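Local coordinates for protein kinase (Staphylococcus aureus subsp. aureus Mu50, PDB 3PY9) that probably senses muropeptides outside the cell through the PASTA repeats of a membrane-anchored Ser/Thr kinase, coupling that binding to protein phosphorylation, at residues I263-E268 with A273-K278; V221-T226 with Q233-Y238; D11-S16 with P52-R57; K76-I81 with L89-S94. All coordinates share one frame; numbering follows the deposited sequence.

Interaction 1: I263-E268 with A273-K278; sequences IPLRIE and ASYIVK
I263 reaches its CD1 methyl over one face of the Y275 ring, 3.8 Å from I263 CD1 to the ring centroid and 19° off the ring normal, a CH-pi contact displaced toward the rim. The two side chains cross at about a right angle. Y275 CG stands between its own backbone N and carbonyl carbon (chi1 68°), which swings the ring under the isoleucine methyl. The same methyl also touches V277, with I263 CD1 3.9 Å from V277 CG2. At the other end of the contact I267 lies against A273, and I267 CG1 comes within 3.6 Å of A273 CB. Between these two tight points the fit relaxes: L265 CD1 is 4.4 Å from Y275 CD1, approaching the ring at its edge, and L265 CB keeps a similar distance from A273 CB. R266 and I276 point away from the contact, toward the more open outer faces. No hydrogen bond joins the segments; the axes of the short strand segments 263-265 and 273-278 approach to 8.5 Å and run nearly antiparallel at 158°, consistent with two sheets packed face to face. Strand 259-265 pairs instead with 217-223, as in the backbone bonds of I263 with E219 and L265 with T217, whereas 272-279 lies between 233-241 and 282-290. V237, I239 and V289 from those flanking strands complete the apolar filling of the sandwich.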
loop_
_atom_site.group_PDB
_atom_site.type_symbol
_atom_site.label_atom_id
_atom_site.label_comp_id
_atom_site.label_asym_id
_atom_site.label_seq_id
_atom_site.Cartn_x
_atom_site.Cartn_y
_atom_site.Cartn_z
ATOM N N ILE A 263 39.393 21.362 17.178
ATOM C CA ILE A 263 38.744 20.389 16.311
ATOM C C ILE A 263 39.761 19.697 15.401
ATOM O O ILE A 263 40.187 20.272 14.400
ATOM C CB ILE A 263 37.596 21.018 15.498
ATOM C CG1 ILE A 263 36.529 21.597 16.433
ATOM C CG2 ILE A 263 36.964 19.977 14.618
ATOM C CD1 ILE A 263 35.615 22.586 15.777
ATOM N N PRO A 264 40.183 18.471 15.771
ATOM C CA PRO A 264 41.118 17.731 14.924
ATOM C C PRO A 264 40.481 17.312 13.590
ATOM O O PRO A 264 39.388 16.714 13.576
ATOM C CB PRO A 264 41.467 16.503 15.776
ATOM C CG PRO A 264 40.301 16.336 16.692
ATOM C CD PRO A 264 39.837 17.721 16.996
ATOM N N LEU A 265 41.159 17.648 12.489
ATOM C CA LEU A 265 40.738 17.246 11.139
ATOM C C LEU A 265 41.854 16.500 10.389
ATOM O O LEU A 265 43.017 16.931 10.388
ATOM C CB LEU A 265 40.291 18.466 10.323
ATOM C CG LEU A 265 39.338 19.480 10.962
ATOM C CD1 LEU A 265 39.350 20.759 10.172
ATOM C CD2 LEU A 265 37.926 18.928 11.067
ATOM N N ARG A 266 41.495 15.383 9.756
ATOM C CA ARG A 266 42.438 14.646 8.908
ATOM C C ARG A 266 41.952 14.557 7.453
ATOM O O ARG A 266 40.881 14.014 7.162
ATOM C CB ARG A 266 42.783 13.276 9.506
ATOM C CG ARG A 266 43.506 13.355 10.847
ATOM C CD ARG A 266 44.459 12.181 11.083
ATOM N NE ARG A 266 45.610 12.571 11.912
ATOM C CZ ARG A 266 46.414 11.735 12.582
ATOM N NH1 ARG A 266 46.220 10.416 12.553
ATOM N NH2 ARG A 266 47.425 12.229 13.297
ATOM N N ILE A 267 42.753 15.119 6.553
ATOM C CA ILE A 267 42.340 15.367 5.171
ATOM C C ILE A 267 43.216 14.600 4.167
ATOM O O ILE A 267 44.444 14.603 4.282
ATOM C CB ILE A 267 42.402 16.888 4.848
ATOM C CG1 ILE A 267 41.904 17.725 6.036
ATOM C CG2 ILE A 267 41.584 17.207 3.613
ATOM C CD1 ILE A 267 42.767 18.937 6.370
ATOM N N GLU A 268 42.582 13.959 3.183
ATOM C CA GLU A 268 43.302 13.273 2.090
ATOM C C GLU A 268 43.920 14.248 1.069
ATOM O O GLU A 268 43.767 15.464 1.197
ATOM C CB GLU A 268 42.370 12.302 1.368
ATOM C CG GLU A 268 42.179 10.969 2.069
ATOM C CD GLU A 268 41.584 9.914 1.146
ATOM O OE1 GLU A 268 40.347 9.709 1.183
ATOM O OE2 GLU A 268 42.359 9.304 0.374
ATOM N N ALA A 273 38.254 19.342 4.161
ATOM C CA ALA A 273 37.466 18.956 5.324
ATOM C C ALA A 273 36.762 20.201 5.854
ATOM O O ALA A 273 37.131 21.318 5.504
ATOM C CB ALA A 273 38.346 18.343 6.388
ATOM N N SER A 274 35.740 20.004 6.680
ATOM C CA SER A 274 35.004 21.109 7.267
ATOM C C SER A 274 34.443 20.750 8.657
ATOM O O SER A 274 34.269 19.561 8.994
ATOM C CB SER A 274 33.885 21.572 6.318
ATOM O OG SER A 274 32.942 20.547 6.033
ATOM N N TYR A 275 34.189 21.784 9.464
ATOM C CA TYR A 275 33.456 21.616 10.715
ATOM C C TYR A 275 32.287 22.577 10.836
ATOM O O TYR A 275 32.344 23.712 10.334
ATOM C CB TYR A 275 34.372 21.752 11.926
ATOM C CG TYR A 275 34.941 23.132 12.162
ATOM C CD1 TYR A 275 36.258 23.415 11.827
ATOM C CD2 TYR A 275 34.169 24.154 12.748
ATOM C CE1 TYR A 275 36.804 24.675 12.052
ATOM C CE2 TYR A 275 34.692 25.414 12.964
ATOM C CZ TYR A 275 36.021 25.666 12.620
ATOM O OH TYR A 275 36.578 26.909 12.830
ATOM N N ILE A 276 31.225 22.102 11.472
ATOM C CA ILE A 276 30.142 22.955 11.928
ATOM C C ILE A 276 30.071 22.808 13.428
ATOM O O ILE A 276 30.145 21.699 13.942
ATOM C CB ILE A 276 28.756 22.516 11.399
ATOM C CG1 ILE A 276 28.797 22.146 9.910
ATOM C CG2 ILE A 276 27.711 23.560 11.729
ATOM C CD1 ILE A 276 28.636 23.295 8.983
ATOM N N VAL A 277 29.900 23.931 14.118
ATOM C CA VAL A 277 29.663 23.954 15.554
ATOM C C VAL A 277 28.303 24.599 15.793
ATOM O O VAL A 277 28.122 25.783 15.502
ATOM C CB VAL A 277 30.711 24.805 16.299
ATOM C CG1 VAL A 277 30.397 24.841 17.786
ATOM C CG2 VAL A 277 32.141 24.299 16.059
ATOM N N LYS A 278 27.379 23.826 16.351
ATOM C CA LYS A 278 26.062 24.307 16.778
ATOM C C LYS A 278 25.949 24.410 18.300
ATOM O O LYS A 278 26.604 23.651 19.026
ATOM C CB LYS A 278 24.969 23.376 16.265
ATOM C CG LYS A 278 24.977 23.196 14.759
ATOM C CD LYS A 278 23.755 22.422 14.324
ATOM C CE LYS A 278 23.766 22.144 12.846
ATOM N NZ LYS A 278 22.633 21.238 12.540
#

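Interaction 2: V221-T226 with Q233-Y238; sequences VDVPYT and QKVKVY
Q233 presents its side-chain amide to the backbone and hydroxyl of T226, and hydrogen bonds engage both ends of that amide. T226 N donates to Q233 OE1 at 2.7 Å and nearly straight (170°), although it meets the oxygen from above the carbonyl plane. Q233 NE2 donates to T226 OG1 at 3.0 Å, and here the hydroxyl oxygen lies almost in the amide plane. T226 OG1 sits between its own N and carbonyl carbon (chi1 53°), which brings the hydroxyl to the amide along with the backbone N-H. Gripped at both ends, the amide of this buried glutamine should have its flip fixed. The Y225 ring stands steeply to it, the planes 76° apart, and Y225 CD1 is 3.4 Å from Q233 OE1. The ring's polar end turns elsewhere, Y225 OH being hydrogen-bonded to K231 O. Deeper in, V223 points at V235 in a looser apolar contact, with V223 CG1 4.3 Å from V235 CG2; V279 of strand 272-279 lies beside V223 and Q233. Strands 217-223 and 233-241 belong to different sheets, so the glutamine ties the chain leaving one sheet to the start of strand 233-241 in the other. Such facing antiparallel sheets are consistent with a beta sandwich of the E-set clan, to which this C-terminal PASTA-like domain is assigned.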
loop_
_atom_site.group_PDB
_atom_site.type_symbol
_atom_site.label_atom_id
_atom_site.label_comp_id
_atom_site.label_asym_id
_atom_site.label_seq_id
_atom_site.Cartn_x
_atom_site.Cartn_y
_atom_site.Cartn_z
ATOM N N VAL A 221 38.403 27.019 17.629
ATOM C CA VAL A 221 37.279 27.958 17.553
ATOM C C VAL A 221 36.845 28.379 18.965
ATOM O O VAL A 221 36.711 27.532 19.856
ATOM C CB VAL A 221 36.065 27.377 16.714
ATOM C CG1 VAL A 221 35.560 26.071 17.296
ATOM C CG2 VAL A 221 34.938 28.379 16.612
ATOM N N ASP A 222 36.664 29.684 19.164
ATOM C CA ASP A 222 36.093 30.210 20.395
ATOM C C ASP A 222 34.565 30.162 20.308
ATOM O O ASP A 222 33.958 30.876 19.496
ATOM C CB ASP A 222 36.509 31.666 20.613
ATOM C CG ASP A 222 37.943 31.821 21.042
ATOM O OD1 ASP A 222 38.436 31.003 21.852
ATOM O OD2 ASP A 222 38.574 32.792 20.569
ATOM N N VAL A 223 33.949 29.346 21.154
ATOM C CA VAL A 223 32.480 29.249 21.206
ATOM C C VAL A 223 31.979 30.127 22.337
ATOM O O VAL A 223 32.340 29.890 23.472
ATOM C CB VAL A 223 32.023 27.802 21.484
ATOM C CG1 VAL A 223 30.488 27.715 21.577
ATOM C CG2 VAL A 223 32.584 26.857 20.431
ATOM N N PRO A 224 31.144 31.145 22.035
ATOM C CA PRO A 224 30.541 31.977 23.066
ATOM C C PRO A 224 29.326 31.305 23.729
ATOM O O PRO A 224 28.572 30.555 23.083
ATOM C CB PRO A 224 30.095 33.202 22.277
ATOM C CG PRO A 224 29.726 32.660 20.964
ATOM C CD PRO A 224 30.735 31.586 20.688
ATOM N N TYR A 225 29.151 31.579 25.018
ATOM C CA TYR A 225 27.999 31.098 25.745
ATOM C C TYR A 225 26.925 32.167 25.671
ATOM O O TYR A 225 27.192 33.337 25.932
ATOM C CB TYR A 225 28.397 30.808 27.187
ATOM C CG TYR A 225 27.233 30.659 28.123
ATOM C CD1 TYR A 225 26.555 29.460 28.207
ATOM C CD2 TYR A 225 26.794 31.734 28.912
ATOM C CE1 TYR A 225 25.494 29.306 29.048
ATOM C CE2 TYR A 225 25.701 31.588 29.754
ATOM C CZ TYR A 225 25.070 30.355 29.819
ATOM O OH TYR A 225 23.985 30.151 30.617
ATOM N N THR A 226 25.704 31.783 25.301
ATOM C CA THR A 226 24.651 32.766 25.145
ATOM C C THR A 226 23.371 32.347 25.902
ATOM O O THR A 226 22.288 32.857 25.648
ATOM C CB THR A 226 24.374 33.055 23.631
ATOM O OG1 THR A 226 24.133 31.824 22.941
ATOM C CG2 THR A 226 25.575 33.760 22.959
ATOM N N GLN A 233 24.377 25.386 27.854
ATOM C CA GLN A 233 23.972 25.170 26.479
ATOM C C GLN A 233 24.752 23.983 25.967
ATOM O O GLN A 233 25.914 23.766 26.347
ATOM C CB GLN A 233 24.322 26.373 25.628
ATOM C CG GLN A 233 23.609 27.638 25.989
ATOM C CD GLN A 233 24.053 28.798 25.136
ATOM O OE1 GLN A 233 25.214 29.163 25.132
ATOM N NE2 GLN A 233 23.123 29.380 24.400
ATOM N N LYS A 234 24.127 23.235 25.077
ATOM C CA LYS A 234 24.752 22.070 24.503
ATOM C C LYS A 234 25.439 22.398 23.176
ATOM O O LYS A 234 24.850 22.994 22.273
ATOM C CB LYS A 234 23.711 20.984 24.285
ATOM C CG LYS A 234 24.298 19.572 24.219
ATOM C CD LYS A 234 23.274 18.547 23.679
ATOM C CE LYS A 234 21.821 18.997 23.861
ATOM N NZ LYS A 234 21.496 19.331 25.280
ATOM N N VAL A 235 26.694 21.992 23.072
ATOM C CA VAL A 235 27.462 22.219 21.868
ATOM C C VAL A 235 27.566 20.895 21.135
ATOM O O VAL A 235 27.810 19.859 21.749
ATOM C CB VAL A 235 28.860 22.792 22.184
ATOM C CG1 VAL A 235 29.636 23.094 20.913
ATOM C CG2 VAL A 235 28.718 24.033 23.030
ATOM N N LYS A 236 27.345 20.944 19.825
ATOM C CA LYS A 236 27.536 19.789 18.965
ATOM C C LYS A 236 28.408 20.203 17.793
ATOM O O LYS A 236 28.106 21.174 17.077
ATOM C CB LYS A 236 26.190 19.228 18.490
ATOM C CG LYS A 236 25.401 18.522 19.582
ATOM C CD LYS A 236 24.111 17.936 19.055
ATOM C CE LYS A 236 23.111 17.746 20.192
ATOM N NZ LYS A 236 22.456 19.050 20.549
ATOM N N VAL A 237 29.500 19.465 17.631
ATOM C CA VAL A 237 30.485 19.690 16.598
ATOM C C VAL A 237 30.346 18.563 15.569
ATOM O O VAL A 237 30.404 17.368 15.907
ATOM C CB VAL A 237 31.912 19.712 17.192
ATOM C CG1 VAL A 237 32.932 20.197 16.162
ATOM C CG2 VAL A 237 31.965 20.595 18.449
ATOM N N TYR A 238 30.130 18.950 14.318
ATOM C CA TYR A 238 29.995 17.992 13.218
ATOM C C TYR A 238 31.168 18.210 12.293
ATOM O O TYR A 238 31.476 19.347 11.942
ATOM C CB TYR A 238 28.678 18.176 12.453
ATOM C CG TYR A 238 27.440 18.191 13.317
ATOM C CD1 TYR A 238 26.632 17.060 13.444
ATOM C CD2 TYR A 238 27.069 19.347 14.017
ATOM C CE1 TYR A 238 25.477 17.084 14.249
ATOM C CE2 TYR A 238 25.934 19.381 14.820
ATOM C CZ TYR A 238 25.137 18.251 14.934
ATOM O OH TYR A 238 24.003 18.311 15.731
#

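Interaction 3: D11-S16 with P52-R57; sequences DVIGKS and PNTGER
D11 lies against T54 where two loops meet at the protein surface, their CA atoms 4.9 Å apart. From D11 CB outward, the methylene touches both branches of the threonine, with D11 CB 3.6 Å from T54 OG1 and 3.7 Å from T54 CG2. Its CG, anti to the backbone N (chi1 -178°), extends past the hydroxyl and carries OD1 to two partners. The firmer is I13, whose I13 N donates to D11 OD1 at 3.0 Å with an angle of 152°, from above the carboxylate plane; this closes an Asx turn. The second is long and weak, between T54 OG1 and D11 OD1 at 3.4 Å. A water lies 2.9 Å from T54 OG1 and accepts weakly from V12 N, bridging the loops by a second route. The setting is the PASTA domain at the N-terminal end of the modelled chain: the first loop leads into helix 17-26, with S16 as its N-cap, and the second follows strand 47-51. Both loops are shaped by type II turns, V12 to K15 and N53 to E56, with G14 and G55 at the positive-phi positions. The second turn is braced by its own side chains: E56 OE2 accepts from N53 N at 3.0 Å, and E56 OE1 takes a weak bond from N53 ND2. I13 also leans toward T54, while V12 packs inward on A20, I23 and F24 of the helix. T9 bonds E56 through both backbone and side chain.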
loop_
_atom_site.group_PDB
_atom_site.type_symbol
_atom_site.label_atom_id
_atom_site.label_comp_id
_atom_site.label_asym_id
_atom_site.label_seq_id
_atom_site.Cartn_x
_atom_site.Cartn_y
_atom_site.Cartn_z
ATOM N N ASP A 11 -51.252 -15.632 -25.562
ATOM C CA ASP A 11 -49.889 -15.474 -25.067
ATOM C C ASP A 11 -49.423 -14.036 -25.315
ATOM O O ASP A 11 -49.387 -13.565 -26.458
ATOM C CB ASP A 11 -48.967 -16.486 -25.757
ATOM C CG ASP A 11 -47.513 -16.416 -25.265
ATOM O OD1 ASP A 11 -47.214 -15.796 -24.227
ATOM O OD2 ASP A 11 -46.652 -17.012 -25.929
ATOM N N VAL A 12 -49.113 -13.326 -24.236
ATOM C CA VAL A 12 -48.576 -11.968 -24.339
ATOM C C VAL A 12 -47.257 -11.854 -23.583
ATOM O O VAL A 12 -46.733 -10.752 -23.382
ATOM C CB VAL A 12 -49.586 -10.901 -23.847
ATOM C CG1 VAL A 12 -50.913 -11.027 -24.597
ATOM C CG2 VAL A 12 -49.810 -11.010 -22.316
ATOM N N ILE A 13 -46.722 -13.002 -23.173
ATOM C CA ILE A 13 -45.492 -13.056 -22.393
ATOM C C ILE A 13 -44.356 -12.391 -23.188
ATOM O O ILE A 13 -44.260 -12.568 -24.402
ATOM C CB ILE A 13 -45.150 -14.527 -21.996
ATOM C CG1 ILE A 13 -46.320 -15.192 -21.242
ATOM C CG2 ILE A 13 -43.827 -14.620 -21.214
ATOM C CD1 ILE A 13 -46.790 -14.477 -19.986
ATOM N N GLY A 14 -43.532 -11.598 -22.504
ATOM C CA GLY A 14 -42.458 -10.848 -23.156
ATOM C C GLY A 14 -42.907 -9.614 -23.928
ATOM O O GLY A 14 -42.065 -8.833 -24.403
ATOM N N LYS A 15 -44.223 -9.425 -24.053
ATOM C CA LYS A 15 -44.786 -8.276 -24.771
ATOM C C LYS A 15 -44.962 -7.051 -23.866
ATOM O O LYS A 15 -44.822 -7.149 -22.642
ATOM C CB LYS A 15 -46.127 -8.650 -25.407
ATOM C CG LYS A 15 -46.001 -9.612 -26.576
ATOM C CD LYS A 15 -47.350 -9.964 -27.145
ATOM C CE LYS A 15 -47.235 -10.643 -28.502
ATOM N NZ LYS A 15 -46.250 -11.785 -28.557
ATOM N N SER A 16 -45.271 -5.901 -24.471
ATOM C CA SER A 16 -45.640 -4.698 -23.704
ATOM C C SER A 16 -47.153 -4.648 -23.384
ATOM O O SER A 16 -47.963 -5.354 -24.000
ATOM C CB SER A 16 -45.234 -3.446 -24.476
ATOM O OG SER A 16 -46.123 -3.258 -25.559
ATOM N N PRO A 52 -55.609 -15.411 -16.280
ATOM C CA PRO A 52 -55.139 -16.802 -16.455
ATOM C C PRO A 52 -53.831 -16.893 -17.252
ATOM O O PRO A 52 -53.501 -15.956 -18.001
ATOM C CB PRO A 52 -56.273 -17.453 -17.271
ATOM C CG PRO A 52 -57.445 -16.635 -16.988
ATOM C CD PRO A 52 -56.952 -15.222 -16.855
ATOM N N ASN A 53 -53.106 -18.004 -17.088
ATOM C CA ASN A 53 -51.926 -18.311 -17.922
ATOM C C ASN A 53 -52.301 -18.543 -19.381
ATOM O O ASN A 53 -53.453 -18.873 -19.681
ATOM C CB ASN A 53 -51.201 -19.563 -17.425
ATOM C CG ASN A 53 -50.759 -19.461 -15.986
ATOM O OD1 ASN A 53 -50.134 -18.480 -15.563
ATOM N ND2 ASN A 53 -51.048 -20.504 -15.226
ATOM N N THR A 54 -51.325 -18.402 -20.277
ATOM C CA THR A 54 -51.526 -18.683 -21.701
ATOM C C THR A 54 -52.239 -20.015 -21.834
ATOM O O THR A 54 -51.932 -20.958 -21.090
ATOM C CB THR A 54 -50.197 -18.838 -22.434
ATOM O OG1 THR A 54 -49.478 -17.598 -22.403
ATOM C CG2 THR A 54 -50.447 -19.269 -23.888
ATOM N N GLY A 55 -53.201 -20.093 -22.751
ATOM C CA GLY A 55 -53.881 -21.360 -23.009
ATOM C C GLY A 55 -54.848 -21.851 -21.944
ATOM O O GLY A 55 -55.546 -22.832 -22.175
ATOM N N GLU A 56 -54.898 -21.193 -20.783
ATOM C CA GLU A 56 -55.927 -21.494 -19.773
ATOM C C GLU A 56 -57.304 -20.968 -20.194
ATOM O O GLU A 56 -57.413 -19.861 -20.716
ATOM C CB GLU A 56 -55.542 -20.989 -18.382
ATOM C CG GLU A 56 -54.359 -21.736 -17.794
ATOM C CD GLU A 56 -54.070 -21.373 -16.349
ATOM O OE1 GLU A 56 -53.372 -22.176 -15.689
ATOM O OE2 GLU A 56 -54.522 -20.305 -15.870
ATOM N N ARG A 57 -58.338 -21.779 -19.973
ATOM C CA ARG A 57 -59.705 -21.510 -20.447
ATOM C C ARG A 57 -60.234 -20.163 -19.944
ATOM O O ARG A 57 -59.947 -19.761 -18.816
ATOM C CB ARG A 57 -60.641 -22.645 -20.012
ATOM C CG ARG A 57 -61.948 -22.718 -20.810
ATOM C CD ARG A 57 -63.137 -23.342 -20.014
ATOM N NE ARG A 57 -64.422 -22.787 -20.493
ATOM C CZ ARG A 57 -65.088 -23.169 -21.594
ATOM N NH1 ARG A 57 -64.643 -24.142 -22.380
ATOM N NH2 ARG A 57 -66.230 -22.570 -21.908
HETATM O O HOH W 1 -50.475 -15.041 -21.604
#

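Interaction 4: K76-I81 with L89-S94; sequences KMPNVI and LQKLKS
The carbonyl oxygen L89 O, gripped by K93 N at 2.8 Å and weakly by L92 N, holds the helical turn from which L92 reaches P78 and M77. A further bond bends back beyond it: S94 OG donates to K91 O at 2.9 Å, meeting the carbonyl from above its plane. Across the contact everything is apolar. L92 CD2 is the methyl that does the touching, 3.6 Å from M77 CE and 3.8 Å from P78 CG. The methionine leaves its backbone with CG anti to N (chi1 -177°) and then bends at chi2 (75°), which brings its terminal methyl round to the leucine although its CB does not head that way. The proline ring meets the leucine at about a right angle, with P78 CD as well as CG near the same methyl. K91 adds its aliphatic part on the solvent side: K91 CG is 4.0 Å from P78 CB and a little farther from V80 CG1. M77, V80 and L92 are buried, whereas K91 is exposed. Helix 85-93 thus lies against the loop that joins strand 74-76 to it within a PASTA domain. Beneath, L92 and V80 both rest on L135 of strand 133-138; M77 contacts I133 there and Q118 of strand 115-118, and L92 also touches V100 of strand 100-105.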
loop_
_atom_site.group_PDB
_atom_site.type_symbol
_atom_site.label_atom_id
_atom_site.label_comp_id
_atom_site.label_asym_id
_atom_site.label_seq_id
_atom_site.Cartn_x
_atom_site.Cartn_y
_atom_site.Cartn_z
ATOM N N LYS A 76 -27.024 -1.628 -3.465
ATOM C CA LYS A 76 -25.780 -0.858 -3.418
ATOM C C LYS A 76 -24.627 -1.766 -2.978
ATOM O O LYS A 76 -24.675 -2.379 -1.905
ATOM C CB LYS A 76 -25.932 0.331 -2.456
ATOM C CG LYS A 76 -26.000 1.729 -3.123
ATOM C CD LYS A 76 -26.791 1.809 -4.461
ATOM C CE LYS A 76 -28.337 1.784 -4.312
ATOM N NZ LYS A 76 -28.951 0.463 -4.739
ATOM N N MET A 77 -23.610 -1.877 -3.824
ATOM C CA MET A 77 -22.415 -2.635 -3.464
ATOM C C MET A 77 -21.755 -2.000 -2.234
ATOM O O MET A 77 -21.428 -0.800 -2.245
ATOM C CB MET A 77 -21.430 -2.715 -4.635
ATOM C CG MET A 77 -20.181 -3.570 -4.356
ATOM S SD MET A 77 -20.515 -5.332 -4.390
ATOM C CE MET A 77 -19.023 -6.018 -3.660
ATOM N N PRO A 78 -21.570 -2.801 -1.167
ATOM C CA PRO A 78 -20.882 -2.340 0.028
ATOM C C PRO A 78 -19.363 -2.237 -0.193
ATOM O O PRO A 78 -18.830 -2.826 -1.145
ATOM C CB PRO A 78 -21.199 -3.428 1.049
ATOM C CG PRO A 78 -21.378 -4.666 0.227
ATOM C CD PRO A 78 -22.001 -4.213 -1.050
ATOM N N ASN A 79 -18.692 -1.478 0.674
ATOM C CA ASN A 79 -17.231 -1.355 0.655
ATOM C C ASN A 79 -16.690 -2.363 1.657
ATOM O O ASN A 79 -16.959 -2.257 2.870
ATOM C CB ASN A 79 -16.800 0.076 1.018
ATOM C CG ASN A 79 -15.314 0.323 0.806
ATOM O OD1 ASN A 79 -14.531 0.246 1.741
ATOM N ND2 ASN A 79 -14.924 0.627 -0.424
ATOM N N VAL A 80 -15.979 -3.366 1.138
ATOM C CA VAL A 80 -15.489 -4.498 1.948
ATOM C C VAL A 80 -13.956 -4.584 1.945
ATOM O O VAL A 80 -13.364 -5.410 2.635
ATOM C CB VAL A 80 -16.130 -5.867 1.527
ATOM C CG1 VAL A 80 -17.664 -5.800 1.549
ATOM C CG2 VAL A 80 -15.660 -6.302 0.143
ATOM N N ILE A 81 -13.331 -3.725 1.149
ATOM C CA ILE A 81 -11.881 -3.599 1.085
ATOM C C ILE A 81 -11.279 -3.379 2.474
ATOM O O ILE A 81 -11.683 -2.481 3.205
ATOM C CB ILE A 81 -11.489 -2.442 0.151
ATOM C CG1 ILE A 81 -11.749 -2.843 -1.307
ATOM C CG2 ILE A 81 -10.034 -2.059 0.353
ATOM C CD1 ILE A 81 -11.907 -1.684 -2.267
ATOM N N LEU A 89 -17.781 -11.323 3.380
ATOM C CA LEU A 89 -18.751 -12.229 2.771
ATOM C C LEU A 89 -20.111 -12.095 3.436
ATOM O O LEU A 89 -21.146 -12.027 2.756
ATOM C CB LEU A 89 -18.257 -13.680 2.843
ATOM C CG LEU A 89 -17.149 -14.152 1.885
ATOM C CD1 LEU A 89 -16.685 -15.561 2.234
ATOM C CD2 LEU A 89 -17.610 -14.100 0.435
ATOM N N GLN A 90 -20.097 -12.054 4.768
ATOM C CA GLN A 90 -21.302 -11.807 5.556
ATOM C C GLN A 90 -21.974 -10.509 5.104
ATOM O O GLN A 90 -23.156 -10.515 4.778
ATOM C CB GLN A 90 -20.985 -11.797 7.063
ATOM C CG GLN A 90 -20.733 -13.203 7.665
ATOM C CD GLN A 90 -20.234 -13.186 9.137
ATOM O OE1 GLN A 90 -20.040 -12.123 9.735
ATOM N NE2 GLN A 90 -20.025 -14.385 9.712
ATOM N N LYS A 91 -21.213 -9.415 5.049
ATOM C CA LYS A 91 -21.723 -8.106 4.617
ATOM C C LYS A 91 -22.350 -8.151 3.223
ATOM O O LYS A 91 -23.254 -7.367 2.912
ATOM C CB LYS A 91 -20.602 -7.062 4.648
ATOM C CG LYS A 91 -21.038 -5.626 4.355
ATOM C CD LYS A 91 -21.460 -4.897 5.627
ATOM C CE LYS A 91 -22.379 -3.699 5.320
ATOM N NZ LYS A 91 -22.886 -3.055 6.579
ATOM N N LEU A 92 -21.853 -9.060 2.385
ATOM C CA LEU A 92 -22.403 -9.280 1.049
ATOM C C LEU A 92 -23.706 -10.085 1.092
ATOM O O LEU A 92 -24.704 -9.687 0.477
ATOM C CB LEU A 92 -21.366 -9.942 0.138
ATOM C CG LEU A 92 -20.345 -8.949 -0.434
ATOM C CD1 LEU A 92 -19.116 -9.651 -0.995
ATOM C CD2 LEU A 92 -20.994 -8.075 -1.498
ATOM N N LYS A 93 -23.690 -11.197 1.835
ATOM C CA LYS A 93 -24.888 -12.015 2.057
ATOM C C LYS A 93 -26.021 -11.186 2.651
ATOM O O LYS A 93 -27.161 -11.282 2.199
ATOM C CB LYS A 93 -24.592 -13.209 2.970
ATOM C CG LYS A 93 -24.427 -14.541 2.247
ATOM C CD LYS A 93 -24.223 -15.705 3.242
ATOM C CE LYS A 93 -25.551 -16.284 3.765
ATOM N NZ LYS A 93 -25.356 -17.488 4.644
ATOM N N SER A 94 -25.690 -10.367 3.650
ATOM C CA SER A 94 -26.663 -9.508 4.328
ATOM C C SER A 94 -27.480 -8.642 3.352
ATOM O O SER A 94 -28.512 -8.074 3.720
ATOM C CB SER A 94 -25.976 -8.654 5.411
ATOM O OG SER A 94 -25.341 -7.487 4.891
#

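From the N terminus the contacts close in the order 3, 4, 2, 1, each complete before the next opens, so none nests or crosses. Interaction 3 closes the longest loop, bringing both ends of a helix-and-strand excursion together in the first PASTA domain. Interaction 4 closes a short loop in the second; the centres of interactions 3 and 4 are about 39 Å apart. The third PASTA domain holds none of them. Interactions 2 and 1 share the C-terminal domain, centres about 15 Å apart, and each bridges its two sheets. They also touch directly: Y238 N and I276 O are probably hydrogen-bonded, and V237 packs on I263.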